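Local coordinates for protein Esterase/lipase (Uncultured bacterium, PDB 3K6K) that probably hydrolyses carboxylic ester bonds as a bacterial esterase/lipase of the alpha/beta-hydrolase fold, related to hormone-sensitive lipase, at residues Ile71-Tyr85 and Leu102-Ser116. Sequence-based numbering, arbitrary orientation.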
ATOM      1  N   ILE A  71      23.359  -2.265 -19.622  1.00 24.13           N
ATOM      2  CA  ILE A  71      24.351  -1.456 -18.974  1.00 24.25           C
ATOM      3  C   ILE A  71      24.400  -1.885 -17.522  1.00 25.13           C
ATOM      4  O   ILE A  71      23.422  -1.726 -16.787  1.00 26.88           O
ATOM      5  CB  ILE A  71      24.042   0.054 -19.073  1.00 24.58           C
ATOM      6  CG1 ILE A  71      23.999   0.510 -20.523  1.00 22.23           C
ATOM      7  CG2 ILE A  71      25.029   0.885 -18.219  1.00 19.46           C
ATOM      8  CD1 ILE A  71      23.545   2.013 -20.638  1.00 23.39           C
ATOM      9  N   ARG A  72      25.537  -2.445 -17.124  1.00 25.09           N
ATOM     10  CA  ARG A  72      25.783  -2.846 -15.764  1.00 25.08           C
ATOM     11  C   ARG A  72      26.326  -1.641 -15.031  1.00 24.72           C
ATOM     12  O   ARG A  72      27.107  -0.859 -15.608  1.00 24.96           O
ATOM     13  CB  ARG A  72      26.788  -3.996 -15.759  1.00 25.93           C
ATOM     14  CG  ARG A  72      27.047  -4.599 -14.404  1.00 27.42           C
ATOM     15  CD  ARG A  72      27.979  -5.814 -14.431  1.00 32.74           C
ATOM     16  NE  ARG A  72      29.387  -5.442 -14.353  1.00 36.72           N
ATOM     17  CZ  ARG A  72      30.295  -5.841 -15.239  1.00 40.29           C
ATOM     18  NH1 ARG A  72      29.933  -6.643 -16.255  1.00 39.88           N
ATOM     19  NH2 ARG A  72      31.564  -5.453 -15.095  1.00 42.09           N
ATOM     20  N   GLN A  73      25.920  -1.480 -13.768  1.00 23.95           N
ATOM     21  CA  GLN A  73      26.119  -0.235 -13.032  1.00 22.87           C
ATOM     22  C   GLN A  73      26.401  -0.567 -11.583  1.00 24.44           C
ATOM     23  O   GLN A  73      25.666  -1.372 -10.945  1.00 24.14           O
ATOM     24  CB  GLN A  73      24.850   0.671 -13.136  1.00 22.84           C
ATOM     25  CG  GLN A  73      24.243   0.762 -14.532  1.00 18.78           C
ATOM     26  CD  GLN A  73      22.970   1.609 -14.685  1.00 18.48           C
ATOM     27  OE1 GLN A  73      22.195   1.390 -15.636  1.00 22.48           O
ATOM     28  NE2 GLN A  73      22.774   2.594 -13.823  1.00 11.69           N
ATOM     29  N   ALA A  74      27.445   0.050 -11.056  1.00 24.49           N
ATOM     30  CA  ALA A  74      27.892  -0.204  -9.697  1.00 26.92           C
ATOM     31  C   ALA A  74      29.044   0.721  -9.266  1.00 29.35           C
ATOM     32  O   ALA A  74      29.834   1.226 -10.107  1.00 29.14           O
ATOM     33  CB  ALA A  74      28.332  -1.626  -9.570  1.00 26.83           C
ATOM     34  N   THR A  75      29.168   0.906  -7.981  1.00 31.72           N
ATOM     35  CA  THR A  75      30.361   1.413  -7.403  1.00 34.92           C
ATOM     36  C   THR A  75      31.388   0.304  -7.163  1.00 37.70           C
ATOM     37  O   THR A  75      31.083  -0.846  -7.042  1.00 37.92           O
ATOM     38  CB  THR A  75      30.135   2.134  -6.060  1.00 34.91           C
ATOM     39  OG1 THR A  75      29.569   1.241  -5.105  1.00 34.36           O
ATOM     40  CG2 THR A  75      29.302   3.295  -6.222  1.00 33.03           C
ATOM     41  N   ASP A  76      32.625   0.738  -7.115  1.00 40.34           N
ATOM     42  CA  ASP A  76      33.762   0.076  -6.539  1.00 42.14           C
ATOM     43  C   ASP A  76      33.421  -0.551  -5.184  1.00 42.37           C
ATOM     44  O   ASP A  76      33.880  -1.614  -4.842  1.00 42.64           O
ATOM     45  CB  ASP A  76      34.828   1.149  -6.379  1.00 42.52           C
ATOM     46  CG  ASP A  76      36.173   0.607  -6.086  1.00 46.64           C
ATOM     47  OD1 ASP A  76      36.837   1.225  -5.260  1.00 50.29           O
ATOM     48  OD2 ASP A  76      36.582  -0.407  -6.659  1.00 47.68           O
ATOM     49  N   GLY A  77      32.612   0.105  -4.397  1.00 41.95           N
ATOM     50  CA  GLY A  77      32.270  -0.474  -3.123  1.00 42.04           C
ATOM     51  C   GLY A  77      31.170  -1.507  -2.963  1.00 41.57           C
ATOM     52  O   GLY A  77      30.806  -1.794  -1.863  1.00 41.63           O
ATOM     53  N   ALA A  78      30.658  -2.054  -4.047  1.00 39.94           N
ATOM     54  CA  ALA A  78      29.434  -2.816  -4.016  1.00 38.08           C
ATOM     55  C   ALA A  78      29.501  -4.182  -3.411  1.00 36.80           C
ATOM     56  O   ALA A  78      30.363  -4.954  -3.715  1.00 35.71           O
ATOM     57  CB  ALA A  78      28.803  -2.882  -5.381  1.00 37.43           C
ATOM     58  N   GLY A  79      28.514  -4.461  -2.575  1.00 35.64           N
ATOM     59  CA  GLY A  79      28.238  -5.802  -2.068  1.00 34.24           C
ATOM     60  C   GLY A  79      27.850  -6.736  -3.197  1.00 33.22           C
ATOM     61  O   GLY A  79      28.050  -6.415  -4.357  1.00 32.70           O
ATOM     62  N   ALA A  80      27.306  -7.901  -2.851  1.00 32.61           N
ATOM     63  CA  ALA A  80      27.073  -8.968  -3.833  1.00 31.77           C
ATOM     64  C   ALA A  80      25.619  -9.074  -4.296  1.00 30.75           C
ATOM     65  O   ALA A  80      25.284  -9.982  -5.033  1.00 32.21           O
ATOM     66  CB  ALA A  80      27.549 -10.298  -3.302  1.00 32.48           C
ATOM     67  N   ALA A  81      24.776  -8.139  -3.886  1.00 28.73           N
ATOM     68  CA  ALA A  81      23.404  -8.029  -4.406  1.00 27.33           C
ATOM     69  C   ALA A  81      23.352  -7.620  -5.898  1.00 26.07           C
ATOM     70  O   ALA A  81      24.184  -6.851  -6.379  1.00 26.46           O
ATOM     71  CB  ALA A  81      22.623  -7.047  -3.552  1.00 26.90           C
ATOM     72  N   HIS A  82      22.391  -8.143  -6.631  1.00 24.65           N
ATOM     73  CA  HIS A  82      22.162  -7.724  -7.993  1.00 24.25           C
ATOM     74  C   HIS A  82      20.740  -7.244  -8.117  1.00 24.55           C
ATOM     75  O   HIS A  82      19.831  -7.892  -7.518  1.00 25.09           O
ATOM     76  CB  HIS A  82      22.373  -8.904  -8.928  1.00 25.04           C
ATOM     77  CG  HIS A  82      23.776  -9.435  -8.890  1.00 28.10           C
ATOM     78  ND1 HIS A  82      24.744  -9.030  -9.787  1.00 26.17           N
ATOM     79  CD2 HIS A  82      24.390 -10.262  -8.009  1.00 27.39           C
ATOM     80  CE1 HIS A  82      25.886  -9.619  -9.481  1.00 28.59           C
ATOM     81  NE2 HIS A  82      25.698 -10.373  -8.412  1.00 30.19           N
ATOM     82  N   ILE A  83      20.550  -6.134  -8.870  1.00 21.99           N
ATOM     83  CA  ILE A  83      19.257  -5.617  -9.243  1.00 19.88           C
ATOM     84  C   ILE A  83      19.113  -5.788 -10.764  1.00 19.90           C
ATOM     85  O   ILE A  83      19.931  -5.296 -11.547  1.00 19.95           O
ATOM     86  CB  ILE A  83      19.028  -4.068  -8.861  1.00 20.16           C
ATOM     87  CG1 ILE A  83      19.327  -3.788  -7.376  1.00 17.55           C
ATOM     88  CG2 ILE A  83      17.600  -3.639  -9.227  1.00 17.24           C
ATOM     89  CD1 ILE A  83      19.301  -2.313  -6.961  1.00 13.77           C
ATOM     90  N   LEU A  84      18.071  -6.468 -11.193  1.00 16.89           N
ATOM     91  CA  LEU A  84      17.871  -6.596 -12.582  1.00 16.28           C
ATOM     92  C   LEU A  84      16.762  -5.593 -12.916  1.00 15.89           C
ATOM     93  O   LEU A  84      15.643  -5.792 -12.470  1.00 14.49           O
ATOM     94  CB  LEU A  84      17.407  -8.019 -12.894  1.00 15.66           C
ATOM     95  CG  LEU A  84      17.025  -8.302 -14.352  1.00 14.86           C
ATOM     96  CD1 LEU A  84      18.175  -7.775 -15.278  1.00 10.15           C
ATOM     97  CD2 LEU A  84      16.744  -9.800 -14.600  1.00 10.89           C
ATOM     98  N   TYR A  85      17.092  -4.542 -13.688  1.00 15.93           N
ATOM     99  CA  TYR A  85      16.190  -3.404 -13.939  1.00 16.86           C
ATOM    100  C   TYR A  85      15.539  -3.364 -15.354  1.00 17.61           C
ATOM    101  O   TYR A  85      16.238  -3.470 -16.365  1.00 18.62           O
ATOM    102  CB  TYR A  85      16.873  -2.049 -13.619  1.00 17.29           C
ATOM    103  CG  TYR A  85      15.866  -0.921 -13.514  1.00 18.72           C
ATOM    104  CD1 TYR A  85      15.413  -0.255 -14.656  1.00 19.75           C
ATOM    105  CD2 TYR A  85      15.339  -0.538 -12.257  1.00 20.49           C
ATOM    106  CE1 TYR A  85      14.429   0.750 -14.547  1.00 23.67           C
ATOM    107  CE2 TYR A  85      14.385   0.446 -12.134  1.00 20.46           C
ATOM    108  CZ  TYR A  85      13.925   1.097 -13.283  1.00 23.60           C
ATOM    109  OH  TYR A  85      12.956   2.075 -13.175  1.00 22.06           O
ATOM    110  N   LEU A 102      17.758   7.522 -12.841  1.00 18.08           N
ATOM    111  CA  LEU A 102      17.092   6.791 -11.808  1.00 18.43           C
ATOM    112  C   LEU A 102      17.983   5.615 -11.293  1.00 19.52           C
ATOM    113  O   LEU A 102      18.205   5.511 -10.079  1.00 20.33           O
ATOM    114  CB  LEU A 102      15.737   6.337 -12.315  1.00 17.07           C
ATOM    115  CG  LEU A 102      14.893   5.388 -11.437  1.00 19.31           C
ATOM    116  CD1 LEU A 102      15.017   5.676  -9.973  1.00 15.17           C
ATOM    117  CD2 LEU A 102      13.430   5.485 -11.841  1.00 19.35           C
ATOM    118  N   THR A 103      18.507   4.778 -12.212  1.00 19.04           N
ATOM    119  CA  THR A 103      19.157   3.484 -11.889  1.00 17.77           C
ATOM    120  C   THR A 103      20.527   3.588 -11.262  1.00 18.76           C
ATOM    121  O   THR A 103      20.923   2.726 -10.475  1.00 18.97           O
ATOM    122  CB  THR A 103      19.243   2.534 -13.108  1.00 17.61           C
ATOM    123  OG1 THR A 103      20.097   3.085 -14.129  1.00 16.94           O
ATOM    124  CG2 THR A 103      17.864   2.273 -13.674  1.00 15.14           C
ATOM    125  N   THR A 104      21.246   4.653 -11.596  1.00 18.61           N
ATOM    126  CA  THR A 104      22.525   4.904 -10.960  1.00 17.88           C
ATOM    127  C   THR A 104      22.311   5.241  -9.514  1.00 18.56           C
ATOM    128  O   THR A 104      23.140   4.879  -8.664  1.00 17.93           O
ATOM    129  CB  THR A 104      23.356   6.027 -11.654  1.00 17.57           C
ATOM    130  OG1 THR A 104      22.558   7.208 -11.767  1.00 15.75           O
ATOM    131  CG2 THR A 104      23.843   5.579 -13.068  1.00 16.03           C
ATOM    132  N   GLN A 105      21.211   5.927  -9.214  1.00 18.80           N
ATOM    133  CA  GLN A 105      20.859   6.154  -7.791  1.00 18.94           C
ATOM    134  C   GLN A 105      20.493   4.822  -7.132  1.00 18.95           C
ATOM    135  O   GLN A 105      20.987   4.510  -6.055  1.00 19.97           O
ATOM    136  CB  GLN A 105      19.744   7.219  -7.588  1.00 18.76           C
ATOM    137  CG  GLN A 105      20.060   8.618  -8.051  1.00 20.62           C
ATOM    138  CD  GLN A 105      21.204   9.278  -7.249  1.00 26.26           C
ATOM    139  OE1 GLN A 105      21.794  10.321  -7.664  1.00 27.58           O
ATOM    140  NE2 GLN A 105      21.521   8.684  -6.106  1.00 23.16           N
ATOM    141  N   LEU A 106      19.670   4.004  -7.784  1.00 19.45           N
ATOM    142  CA  LEU A 106      19.336   2.698  -7.193  1.00 19.84           C
ATOM    143  C   LEU A 106      20.655   1.965  -6.867  1.00 21.46           C
ATOM    144  O   LEU A 106      20.813   1.426  -5.771  1.00 21.57           O
ATOM    145  CB  LEU A 106      18.393   1.933  -8.093  1.00 19.58           C
ATOM    146  CG  LEU A 106      17.019   2.565  -8.288  1.00 19.89           C
ATOM    147  CD1 LEU A 106      16.226   1.852  -9.403  1.00 14.76           C
ATOM    148  CD2 LEU A 106      16.255   2.568  -6.960  1.00 16.79           C
ATOM    149  N   ALA A 107      21.604   1.939  -7.810  1.00 21.76           N
ATOM    150  CA  ALA A 107      22.875   1.211  -7.601  1.00 22.39           C
ATOM    151  C   ALA A 107      23.731   1.757  -6.400  1.00 23.35           C
ATOM    152  O   ALA A 107      24.113   1.006  -5.520  1.00 23.18           O
ATOM    153  CB  ALA A 107      23.692   1.183  -8.908  1.00 21.55           C
ATOM    154  N   LYS A 108      24.008   3.056  -6.379  1.00 24.06           N
ATOM    155  CA  LYS A 108      24.787   3.648  -5.339  1.00 26.21           C
ATOM    156  C   LYS A 108      24.187   3.474  -3.914  1.00 27.60           C
ATOM    157  O   LYS A 108      24.871   2.964  -3.010  1.00 26.65           O
ATOM    158  CB  LYS A 108      24.995   5.133  -5.636  1.00 26.75           C
ATOM    159  CG  LYS A 108      25.853   5.851  -4.618  1.00 25.42           C
ATOM    160  CD  LYS A 108      26.241   7.212  -5.172  1.00 30.26           C
ATOM    161  CE  LYS A 108      27.181   7.981  -4.242  1.00 35.06           C
ATOM    162  NZ  LYS A 108      28.651   7.659  -4.483  1.00 37.78           N
ATOM    163  N   GLN A 109      22.924   3.893  -3.734  1.00 27.97           N
ATOM    164  CA  GLN A 109      22.224   3.802  -2.445  1.00 27.74           C
ATOM    165  C   GLN A 109      21.862   2.368  -1.996  1.00 27.85           C
ATOM    166  O   GLN A 109      21.479   2.124  -0.837  1.00 28.46           O
ATOM    167  CB  GLN A 109      20.970   4.650  -2.485  1.00 27.47           C
ATOM    168  CG  GLN A 109      21.135   5.897  -3.278  1.00 30.36           C
ATOM    169  CD  GLN A 109      20.399   7.057  -2.725  1.00 33.40           C
ATOM    170  OE1 GLN A 109      19.854   7.872  -3.478  1.00 35.03           O
ATOM    171  NE2 GLN A 109      20.396   7.179  -1.396  1.00 36.82           N
ATOM    172  N   SER A 110      21.981   1.404  -2.880  1.00 27.36           N
ATOM    173  CA  SER A 110      21.705   0.056  -2.439  1.00 28.56           C
ATOM    174  C   SER A 110      22.943  -0.828  -2.373  1.00 28.64           C
ATOM    175  O   SER A 110      22.814  -2.020  -2.071  1.00 28.89           O
ATOM    176  CB  SER A 110      20.682  -0.571  -3.367  1.00 28.27           C
ATOM    177  OG  SER A 110      21.264  -0.528  -4.658  1.00 31.71           O
ATOM    178  N   SER A 111      24.130  -0.265  -2.658  1.00 29.19           N
ATOM    179  CA  SER A 111      25.411  -1.039  -2.720  1.00 29.63           C
ATOM    180  C   SER A 111      25.298  -2.309  -3.588  1.00 28.85           C
ATOM    181  O   SER A 111      25.865  -3.371  -3.273  1.00 29.77           O
ATOM    182  CB  SER A 111      25.948  -1.403  -1.310  1.00 30.38           C
ATOM    183  OG  SER A 111      26.782  -0.384  -0.760  1.00 33.51           O
ATOM    184  N   ALA A 112      24.561  -2.186  -4.676  1.00 26.49           N
ATOM    185  CA  ALA A 112      24.287  -3.292  -5.544  1.00 25.06           C
ATOM    186  C   ALA A 112      24.921  -3.080  -6.922  1.00 24.73           C
ATOM    187  O   ALA A 112      25.315  -1.955  -7.330  1.00 24.43           O
ATOM    188  CB  ALA A 112      22.767  -3.455  -5.708  1.00 24.17           C
ATOM    189  N   THR A 113      24.960  -4.177  -7.657  1.00 23.85           N
ATOM    190  CA  THR A 113      25.262  -4.133  -9.037  1.00 23.18           C
ATOM    191  C   THR A 113      23.926  -4.173  -9.746  1.00 23.69           C
ATOM    192  O   THR A 113      23.163  -5.118  -9.616  1.00 24.38           O
ATOM    193  CB  THR A 113      26.166  -5.307  -9.445  1.00 22.72           C
ATOM    194  OG1 THR A 113      27.360  -5.275  -8.644  1.00 21.79           O
ATOM    195  CG2 THR A 113      26.522  -5.246 -10.916  1.00 20.47           C
ATOM    196  N   LEU A 114      23.654  -3.154 -10.538  1.00 23.30           N
ATOM    197  CA  LEU A 114      22.388  -3.091 -11.212  1.00 22.21           C
ATOM    198  C   LEU A 114      22.654  -3.343 -12.693  1.00 23.32           C
ATOM    199  O   LEU A 114      23.637  -2.871 -13.235  1.00 25.80           O
ATOM    200  CB  LEU A 114      21.749  -1.731 -10.936  1.00 20.10           C
ATOM    201  CG  LEU A 114      20.427  -1.416 -11.617  1.00 17.27           C
ATOM    202  CD1 LEU A 114      19.582  -0.450 -10.736  1.00 13.26           C
ATOM    203  CD2 LEU A 114      20.711  -0.788 -12.985  1.00 13.48           C
ATOM    204  N   TRP A 115      21.776  -4.077 -13.350  1.00 23.16           N
ATOM    205  CA  TRP A 115      21.948  -4.476 -14.730  1.00 22.77           C
ATOM    206  C   TRP A 115      20.698  -3.927 -15.367  1.00 22.27           C
ATOM    207  O   TRP A 115      19.638  -4.494 -15.157  1.00 22.38           O
ATOM    208  CB  TRP A 115      21.856  -6.001 -14.860  1.00 21.98           C
ATOM    209  CG  TRP A 115      22.916  -6.743 -14.095  1.00 23.55           C
ATOM    210  CD1 TRP A 115      22.979  -6.916 -12.751  1.00 23.16           C
ATOM    211  CD2 TRP A 115      24.077  -7.403 -14.645  1.00 23.40           C
ATOM    212  NE1 TRP A 115      24.091  -7.641 -12.415  1.00 25.13           N
ATOM    213  CE2 TRP A 115      24.786  -7.957 -13.558  1.00 23.91           C
ATOM    214  CE3 TRP A 115      24.585  -7.570 -15.959  1.00 24.52           C
ATOM    215  CZ2 TRP A 115      26.010  -8.667 -13.724  1.00 22.32           C
ATOM    216  CZ3 TRP A 115      25.778  -8.293 -16.142  1.00 23.36           C
ATOM    217  CH2 TRP A 115      26.483  -8.840 -15.017  1.00 22.76           C
ATOM    218  N   SER A 116      20.826  -2.835 -16.117  1.00 21.47           N
ATOM    219  CA  SER A 116      19.676  -2.223 -16.748  1.00 20.35           C
ATOM    220  C   SER A 116      19.486  -2.786 -18.141  1.00 20.40           C
ATOM    221  O   SER A 116      20.304  -2.565 -19.071  1.00 20.91           O
ATOM    222  CB  SER A 116      19.770  -0.680 -16.709  1.00 20.38           C
ATOM    223  OG  SER A 116      18.623  -0.089 -17.319  1.00 17.98           O
TER
HETATM  224  O   HOH W   1      26.936   0.217  -6.521  1.00 17.73           O
HETATM  225  O   HOH W   2      27.044  -6.882  -6.626  1.00 18.92           O
HETATM  226  O   HOH W   3      16.194  -1.107 -18.644  1.00 10.92           O
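W115 sits between R72 and H82 on one face of the sheet. Its indole N-H points in the plane of both rings at H82, the bond from NE1 to ND1 of H82 being 3.0 Å long and fairly straight at 162°. Across the benzo ring lies the R72 chain: CG is anti to the backbone N (chi1 -175°), which brings CD over the indole face, 3.6 Å from the centroid of the six-membered ring, in a CH-pi contact. A leucine in place of W115 would probably leave H82 ND1 without its donor and the aliphatic part of R72 without a flat surface to lie on. Beneath these side chains strand 113-116 runs antiparallel to 71-74 and parallel to 82-85; strands 82-85 and 113-116, joined through helix 102-110, form a right-handed beta-alpha-beta crossover in the alpha/beta-hydrolase sheet. The helix packs tightly on the other face. There T103 CG2 stands over the centre of the Y85 ring, 3.7 Å from its centroid, while L106 CD1 approaches Y85 CE2 obliquely; Y85 OH is hydrogen-bonded to D156 OD1. Q73 reaches the helix too, NE2 donating to T103 OG1 at 2.7 Å. Toward the solvent-facing 75-80 loop the contact loosens: G79 N makes a weak hydrogen bond to S111 O, and one water joins G79 O and A81 O to T113 OG1.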